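PDB 7DMB: putative methyltransferase from Emericella variicolor, which binds S-adenosyl-L-homocysteine and probably acts as a trans-acting, S-adenosylmethionine-dependent methyltransferase in calbistrin biosynthesis. Local coordinates for residues G210-R215 with V278-N283; L203-G208 with N283-T288; W66-I71 with L124-E129. All blocks are in the same frame, centred on the assembly; numbering follows the deposited sequence.

Contact 1 (G210-R215 with V278-N283). With SAH (S-adenosyl-L-homocysteine), chain C.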
# COMPACT_ATOMS: atom_id res chain seq x y z
N GLY A 210 10.21 1.84 -3.52
CA GLY A 210 10.57 0.62 -4.20
C GLY A 210 10.22 -0.66 -3.48
O GLY A 210 10.75 -1.71 -3.83
N GLY A 211 9.33 -0.61 -2.49
CA GLY A 211 9.02 -1.82 -1.73
C GLY A 211 8.48 -2.93 -2.61
O GLY A 211 8.87 -4.09 -2.46
N THR A 212 7.58 -2.59 -3.53
CA THR A 212 7.07 -3.60 -4.44
C THR A 212 8.02 -3.84 -5.62
O THR A 212 8.16 -4.97 -6.08
CB THR A 212 5.68 -3.19 -4.93
OG1 THR A 212 4.81 -3.09 -3.79
CG2 THR A 212 5.13 -4.21 -5.90
N THR A 213 8.70 -2.79 -6.09
CA THR A 213 9.71 -2.96 -7.13
C THR A 213 10.70 -4.07 -6.77
O THR A 213 11.10 -4.87 -7.63
CB THR A 213 10.47 -1.65 -7.34
OG1 THR A 213 9.57 -0.55 -7.15
CG2 THR A 213 11.09 -1.59 -8.75
N ALA A 214 11.11 -4.12 -5.50
CA ALA A 214 12.11 -5.09 -5.05
C ALA A 214 11.61 -6.52 -5.17
O ALA A 214 12.36 -7.40 -5.61
CB ALA A 214 12.51 -4.79 -3.60
N ARG A 215 10.37 -6.78 -4.74
CA ARG A 215 9.82 -8.12 -4.91
C ARG A 215 9.69 -8.49 -6.39
O ARG A 215 9.97 -9.63 -6.77
CB ARG A 215 8.46 -8.25 -4.23
CG ARG A 215 8.17 -7.50 -2.92
CD ARG A 215 9.28 -7.49 -1.90
NE ARG A 215 9.96 -8.77 -1.79
CZ ARG A 215 11.20 -8.90 -1.33
NH1 ARG A 215 11.87 -7.80 -0.93
NH2 ARG A 215 11.77 -10.11 -1.28
N VAL A 278 2.68 -5.22 -18.76
CA VAL A 278 2.25 -5.28 -17.37
C VAL A 278 2.48 -3.90 -16.75
O VAL A 278 3.57 -3.33 -16.88
CB VAL A 278 2.98 -6.37 -16.56
CG1 VAL A 278 2.44 -6.44 -15.12
CG2 VAL A 278 2.84 -7.74 -17.23
N VAL A 279 1.45 -3.37 -16.10
CA VAL A 279 1.59 -2.17 -15.27
C VAL A 279 1.47 -2.61 -13.82
O VAL A 279 0.51 -3.32 -13.47
CB VAL A 279 0.54 -1.10 -15.62
CG1 VAL A 279 0.48 -0.02 -14.55
CG2 VAL A 279 0.84 -0.47 -16.98
N ILE A 280 2.44 -2.22 -13.00
CA ILE A 280 2.45 -2.53 -11.57
C ILE A 280 2.06 -1.28 -10.79
O ILE A 280 2.52 -0.18 -11.10
CB ILE A 280 3.84 -3.04 -11.11
CG1 ILE A 280 4.39 -4.14 -12.04
CG2 ILE A 280 3.80 -3.49 -9.64
CD1 ILE A 280 3.81 -5.48 -11.78
N ALA A 281 1.23 -1.46 -9.75
CA ALA A 281 0.90 -0.35 -8.85
C ALA A 281 0.61 -0.87 -7.45
O ALA A 281 -0.31 -1.69 -7.26
CB ALA A 281 -0.29 0.44 -9.40
N SER A 282 1.36 -0.39 -6.45
CA SER A 282 1.15 -0.82 -5.07
C SER A 282 0.83 0.42 -4.24
O SER A 282 1.70 1.26 -3.98
CB SER A 282 2.36 -1.56 -4.52
OG SER A 282 2.24 -1.84 -3.13
N ASN A 283 -0.44 0.52 -3.87
CA ASN A 283 -0.93 1.49 -2.91
C ASN A 283 -0.65 2.92 -3.37
O ASN A 283 -0.34 3.81 -2.57
CB ASN A 283 -0.36 1.18 -1.52
CG ASN A 283 -1.15 0.07 -0.83
OD1 ASN A 283 -2.37 0.17 -0.67
ND2 ASN A 283 -0.47 -1.03 -0.50
N SAH C . 4.79 2.05 -3.96
CA SAH C . 5.12 2.78 -2.71
CB SAH C . 4.06 2.56 -1.62
CG SAH C . 2.85 3.44 -1.78
SD SAH C . 3.15 5.20 -1.44
C SAH C . 6.49 2.33 -2.21
O SAH C . 7.25 3.23 -1.78
OXT SAH C . 6.76 1.11 -2.29
C5' SAH C . 2.32 5.97 -2.86
C4' SAH C . 3.30 6.42 -3.92
O4' SAH C . 2.56 6.85 -5.09
C3' SAH C . 4.17 7.61 -3.50
O3' SAH C . 5.53 7.34 -3.83
C2' SAH C . 3.57 8.78 -4.28
O2' SAH C . 4.49 9.80 -4.62
C1' SAH C . 3.05 8.09 -5.54
N9 SAH C . 1.95 8.81 -6.17
C8 SAH C . 1.00 9.54 -5.51
N7 SAH C . 0.11 10.08 -6.31
C5 SAH C . 0.52 9.69 -7.58
C6 SAH C . -0.01 9.95 -8.86
N6 SAH C . -1.10 10.70 -9.07
N1 SAH C . 0.63 9.41 -9.92
C2 SAH C . 1.72 8.67 -9.70
N3 SAH C . 2.30 8.35 -8.54
C4 SAH C . 1.65 8.90 -7.51
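Thr212, in the first turn of helix 211-220, meets Ser282 at the C-terminal end of strand 276-282, hydroxyl facing hydroxyl. Thr212 OG1 lies 2.9 Å from Ser282 OG, and Thr212 OG1 also rests against Ser282 CB. The rotamer of Ser282 places OG anti to its backbone N (chi1 173°), where it reaches the threonine. Both hydroxyls have further partners: Thr212 OG1 is hydrogen-bonded to Asn181 OD1 and Ser282 OG to Gln311 OE1, so this buried pair sits within a small polar cluster between helix and sheet.

The apolar part is small: Thr212 CG2 comes within 4.0 Å of Ile280 CG2, the two side chains crossing at a slant, while Ile280 also packs on Phe309 and Ile202 of the neighbouring strands.

The remaining interactions are made by backbone. Gly211 N donates to the ligand carboxylate, reaching SAH OXT at 3.1 Å with a bent N-H...O angle of 138°. The ligand's amino nitrogen, SAH N, donates to Ser282 O at 3.2 Å. Ala214 N bonds back to Gly210 O, closing the turn next to the carboxylate.

The N-terminal part of the helix and the end of the strand therefore hold opposite poles of the homocysteine group: an amide N-H faces its carboxylate and a carbonyl faces its amine. The N-terminal end of helix 211-220 would probably add favourable electrostatics for the negative charge.

Contact 2 (L203-G208 with N283-T288). With SAH (S-adenosyl-L-homocysteine), chain C.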
# COMPACT_ATOMS: atom_id res chain seq x y z
N LEU A 203 5.90 -1.34 -16.53
CA LEU A 203 5.91 0.01 -15.98
C LEU A 203 5.31 -0.06 -14.59
O LEU A 203 4.24 -0.66 -14.41
CB LEU A 203 5.13 0.99 -16.86
CG LEU A 203 5.20 2.47 -16.48
CD1 LEU A 203 5.37 3.34 -17.72
CD2 LEU A 203 3.98 2.88 -15.70
N GLU A 204 5.97 0.53 -13.60
CA GLU A 204 5.38 0.61 -12.26
C GLU A 204 4.97 2.05 -11.95
O GLU A 204 5.80 2.97 -12.03
CB GLU A 204 6.33 0.07 -11.18
CG GLU A 204 5.79 0.26 -9.77
CD GLU A 204 6.65 -0.40 -8.75
OE1 GLU A 204 7.69 -0.97 -9.16
OE2 GLU A 204 6.31 -0.35 -7.55
N ILE A 205 3.69 2.24 -11.62
CA ILE A 205 3.14 3.52 -11.16
C ILE A 205 3.54 3.73 -9.70
O ILE A 205 3.53 2.79 -8.90
CB ILE A 205 1.60 3.54 -11.29
CG1 ILE A 205 1.13 3.13 -12.68
CG2 ILE A 205 1.04 4.93 -10.90
CD1 ILE A 205 1.45 4.13 -13.72
N GLY A 206 3.86 4.98 -9.35
CA GLY A 206 4.11 5.38 -7.97
C GLY A 206 4.98 4.43 -7.17
O GLY A 206 4.64 4.07 -6.05
N ALA A 207 6.08 3.98 -7.78
CA ALA A 207 6.93 2.97 -7.17
C ALA A 207 7.56 3.45 -5.87
O ALA A 207 7.92 2.63 -5.02
CB ALA A 207 8.00 2.56 -8.16
N GLY A 208 7.73 4.76 -5.72
CA GLY A 208 8.12 5.36 -4.46
C GLY A 208 9.46 4.88 -3.96
O GLY A 208 10.48 5.02 -4.64
N ASN A 283 -0.44 0.52 -3.87
CA ASN A 283 -0.93 1.49 -2.91
C ASN A 283 -0.65 2.92 -3.37
O ASN A 283 -0.34 3.81 -2.57
CB ASN A 283 -0.36 1.18 -1.52
CG ASN A 283 -1.15 0.07 -0.83
OD1 ASN A 283 -2.37 0.17 -0.67
ND2 ASN A 283 -0.47 -1.03 -0.50
N VAL A 284 -0.82 3.15 -4.67
CA VAL A 284 -0.75 4.48 -5.26
C VAL A 284 -2.08 4.88 -5.89
O VAL A 284 -2.49 6.04 -5.80
CB VAL A 284 0.40 4.56 -6.31
CG1 VAL A 284 0.37 3.36 -7.26
CG2 VAL A 284 0.30 5.86 -7.09
N LEU A 285 -2.79 3.93 -6.50
CA LEU A 285 -3.99 4.31 -7.24
C LEU A 285 -5.04 4.93 -6.32
O LEU A 285 -5.71 5.89 -6.70
CB LEU A 285 -4.56 3.10 -8.00
CG LEU A 285 -3.68 2.42 -9.08
CD1 LEU A 285 -4.50 1.47 -9.97
CD2 LEU A 285 -2.94 3.41 -9.94
N HIS A 286 -5.15 4.44 -5.08
CA HIS A 286 -6.14 5.03 -4.17
C HIS A 286 -5.79 6.46 -3.78
O HIS A 286 -6.65 7.17 -3.24
CB HIS A 286 -6.33 4.17 -2.91
CG HIS A 286 -5.19 4.24 -1.94
ND1 HIS A 286 -4.44 3.13 -1.60
CD2 HIS A 286 -4.69 5.27 -1.22
CE1 HIS A 286 -3.52 3.48 -0.72
NE2 HIS A 286 -3.65 4.77 -0.47
N ALA A 287 -4.54 6.89 -4.02
CA ALA A 287 -4.14 8.27 -3.76
C ALA A 287 -4.57 9.23 -4.86
O ALA A 287 -4.41 10.45 -4.71
CB ALA A 287 -2.62 8.36 -3.56
N THR A 288 -5.11 8.74 -5.94
CA THR A 288 -5.56 9.60 -7.02
C THR A 288 -7.01 9.99 -6.79
O THR A 288 -7.75 9.30 -6.08
CB THR A 288 -5.39 8.88 -8.36
OG1 THR A 288 -6.34 7.81 -8.47
CG2 THR A 288 -3.98 8.32 -8.46
N SAH C . 4.79 2.05 -3.96
CA SAH C . 5.12 2.78 -2.71
CB SAH C . 4.06 2.56 -1.62
CG SAH C . 2.85 3.44 -1.78
SD SAH C . 3.15 5.20 -1.44
C SAH C . 6.49 2.33 -2.21
O SAH C . 7.25 3.23 -1.78
OXT SAH C . 6.76 1.11 -2.29
C5' SAH C . 2.32 5.97 -2.86
C4' SAH C . 3.30 6.42 -3.92
O4' SAH C . 2.56 6.85 -5.09
C3' SAH C . 4.17 7.61 -3.50
O3' SAH C . 5.53 7.34 -3.83
C2' SAH C . 3.57 8.78 -4.28
O2' SAH C . 4.49 9.80 -4.62
C1' SAH C . 3.05 8.09 -5.54
N9 SAH C . 1.95 8.81 -6.17
C8 SAH C . 1.00 9.54 -5.51
N7 SAH C . 0.11 10.08 -6.31
C5 SAH C . 0.52 9.69 -7.58
C6 SAH C . -0.01 9.95 -8.86
N6 SAH C . -1.10 10.70 -9.07
N1 SAH C . 0.63 9.41 -9.92
C2 SAH C . 1.72 8.67 -9.70
N3 SAH C . 2.30 8.35 -8.54
C4 SAH C . 1.65 8.90 -7.51
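Val284 and Ile205 set their side chains roughly at right angles, with the two CG2 methyls, Ile205 CG2 and Val284 CG2, 4.0 Å apart. The valine uses its other branch too: Val284 CG1 stands between its own backbone N and carbonyl carbon (chi1 47°) and rests on Ile205 O at 3.6 Å. Val284 CG2 is the branch that faces the ligand, lying 3.2 Å from SAH O4' of the ribose and close to the purine, and it also leans on the bare backbone of Gly206, 3.9 Å from Gly206 CA.

Strand 200-205 runs here into the glycine-rich turn before helix 211-220, and Gly206, Gly208 and Gly211 fit the GxGxxG pattern of Rossmann-like methyltransferases. In this turn Gly206 O accepts from SAH N at 2.9 Å, with a second, weak bond to Ala207 O, and Gly208 CA lies against SAH O3' of the ribose.

Ile205 CG2 also touches SAH C2 of the adenine, while the CD1 end of the isoleucine leads away from the 283-288 loop. Leu285 approaches the same methyl more loosely, through CD2. Further along, Thr288 turns its methyl to the adenine amino group, Thr288 CG2 being 3.8 Å from SAH N6. Its hydroxyl is held by Thr288 OG1 donating to Leu285 O at 2.7 Å, in the carbonyl plane; that oxygen accepts from Thr288 N as well.

Contact 3 (W66-I71 with L124-E129)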
# COMPACT_ATOMS: atom_id res chain seq x y z
N TRP A 66 -0.71 1.13 17.97
CA TRP A 66 -1.33 2.37 17.52
C TRP A 66 -2.52 2.73 18.39
O TRP A 66 -2.82 3.92 18.53
CB TRP A 66 -1.69 2.32 16.02
CG TRP A 66 -3.02 1.69 15.64
CD1 TRP A 66 -3.20 0.47 15.05
CD2 TRP A 66 -4.33 2.27 15.76
NE1 TRP A 66 -4.53 0.24 14.82
CE2 TRP A 66 -5.25 1.33 15.25
CE3 TRP A 66 -4.81 3.49 16.26
CZ2 TRP A 66 -6.63 1.57 15.23
CZ3 TRP A 66 -6.19 3.72 16.24
CH2 TRP A 66 -7.08 2.77 15.73
N VAL A 67 -3.17 1.75 19.01
CA VAL A 67 -4.23 2.08 19.97
C VAL A 67 -3.64 2.78 21.19
O VAL A 67 -4.22 3.75 21.71
CB VAL A 67 -5.01 0.81 20.37
CG1 VAL A 67 -5.86 1.08 21.64
CG2 VAL A 67 -5.90 0.32 19.22
N LEU A 68 -2.50 2.31 21.68
CA LEU A 68 -1.84 2.96 22.81
C LEU A 68 -1.45 4.40 22.47
O LEU A 68 -1.73 5.33 23.25
CB LEU A 68 -0.62 2.15 23.24
CG LEU A 68 -0.84 0.89 24.06
CD1 LEU A 68 0.38 -0.05 23.94
CD2 LEU A 68 -1.09 1.25 25.53
N CYS A 69 -0.77 4.60 21.34
CA CYS A 69 -0.46 5.97 20.91
C CYS A 69 -1.72 6.82 20.76
O CYS A 69 -1.70 8.00 21.12
CB CYS A 69 0.32 5.99 19.58
SG CYS A 69 1.73 4.81 19.45
N ALA A 70 -2.78 6.26 20.17
CA ALA A 70 -3.99 7.04 19.93
C ALA A 70 -4.62 7.49 21.25
O ALA A 70 -5.06 8.64 21.36
CB ALA A 70 -5.00 6.23 19.10
N ILE A 71 -4.65 6.60 22.25
CA ILE A 71 -5.10 6.98 23.59
C ILE A 71 -4.22 8.10 24.15
O ILE A 71 -4.71 9.10 24.68
CB ILE A 71 -5.07 5.76 24.52
CG1 ILE A 71 -6.07 4.68 24.06
CG2 ILE A 71 -5.33 6.19 25.98
CD1 ILE A 71 -5.83 3.29 24.70
N LEU A 124 3.00 5.10 28.52
CA LEU A 124 4.31 5.40 27.95
C LEU A 124 5.27 4.24 28.15
O LEU A 124 6.06 3.91 27.25
CB LEU A 124 4.86 6.68 28.58
CG LEU A 124 4.63 8.01 27.86
CD1 LEU A 124 5.45 9.11 28.55
CD2 LEU A 124 4.98 7.93 26.36
N LYS A 125 5.21 3.58 29.32
CA LYS A 125 6.09 2.44 29.58
C LYS A 125 5.78 1.28 28.64
O LYS A 125 6.70 0.63 28.12
CB LYS A 125 5.96 2.00 31.04
CG LYS A 125 6.88 0.82 31.43
CD LYS A 125 6.25 -0.01 32.56
CE LYS A 125 7.22 -1.03 33.12
NZ LYS A 125 8.53 -0.39 33.43
N ALA A 126 4.50 1.00 28.43
CA ALA A 126 4.11 -0.04 27.49
C ALA A 126 4.53 0.30 26.06
O ALA A 126 5.04 -0.56 25.34
CB ALA A 126 2.59 -0.27 27.58
N MET A 127 4.32 1.55 25.63
CA MET A 127 4.74 1.94 24.29
C MET A 127 6.24 1.74 24.10
O MET A 127 6.69 1.23 23.07
CB MET A 127 4.33 3.39 24.00
CG MET A 127 2.83 3.61 23.70
SD MET A 127 2.28 5.30 24.09
CE MET A 127 2.86 6.17 22.65
N ASN A 128 7.04 2.09 25.11
CA ASN A 128 8.48 1.97 24.93
C ASN A 128 8.96 0.53 25.00
O ASN A 128 9.95 0.18 24.35
CB ASN A 128 9.19 2.85 25.96
CG ASN A 128 9.08 4.33 25.60
OD1 ASN A 128 9.13 4.68 24.43
ND2 ASN A 128 8.89 5.17 26.60
N GLU A 129 8.26 -0.31 25.77
CA GLU A 129 8.52 -1.74 25.74
C GLU A 129 8.23 -2.35 24.37
O GLU A 129 8.91 -3.30 23.96
CB GLU A 129 7.66 -2.45 26.80
CG GLU A 129 8.37 -2.78 28.10
CD GLU A 129 7.47 -2.67 29.33
OE1 GLU A 129 6.23 -2.90 29.21
OE2 GLU A 129 7.99 -2.34 30.41
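Leu68 opens the contact from helix 56-79, its CB lying 3.8 Å from Met127 CG on helix 120-134. The backbones are nearest at this same pair, with the CA atoms of Leu68 and Met127 6.8 Å apart. The tip of the leucine then reaches across to Ala126: Leu68 CD1 meets Ala126 CB at 4.3 Å, a light methyl-methyl touch. Leu68 also packs on Leu115 of helix 112-117.

One residue further on, Cys69 takes the end of the methionine. Its sulfur, Cys69 SG, stands 3.7 Å from Met127 CE, and the same methyl lies over the cysteine backbone, 3.8 Å from Cys69 CA. The methionine chain gets there by a bend at its last torsion (chi3 80°), which carries the methyl around from Leu68 to Cys69; Met127 SD passes near Leu68 O on the way. Tyr150 of helix 140-157 touches both Cys69 and Met127, and Trp147 covers Met127 as well.

Ala70 then points away from helix 120-134 and packs on Leu94 of helix 85-101. The contact thus joins two helices of the helical N-terminal part, away from the cofactor site, with helices 85-101, 112-117 and 140-157 packing around them. The two segments run roughly antiparallel at 146°, with axes 9.9 Å apart.

The side-chain contacts across the interface are carbon and sulfur: Leu68 and Met127 carry most of the buried area, with Cys69 and Ala126 adding to it. The cohesion comes from van der Waals contact and burial.

Overall arrangement
Contact 3 comes first in the chain and joins helices 56-79 and 120-134 in the helical N-terminal part, about 31 to 32 Å, centre to centre, from the other two and about 16 Å from them at the nearest atoms. Contacts 1 and 2 lie about 8 Å apart, centre to centre, in the methyltransferase domain, contact 1 nested inside the loop closed by contact 2. They share Asn283, and their strands, 276-282 in contact 1 and 200-205 in contact 2, are parallel neighbours in the mixed sheet, where the backbone of Ile280 pairs with Leu203 and Ile205. Together they grip SAH: contact 1 handles the homocysteine end, while contact 2 reaches the ribose and adenine.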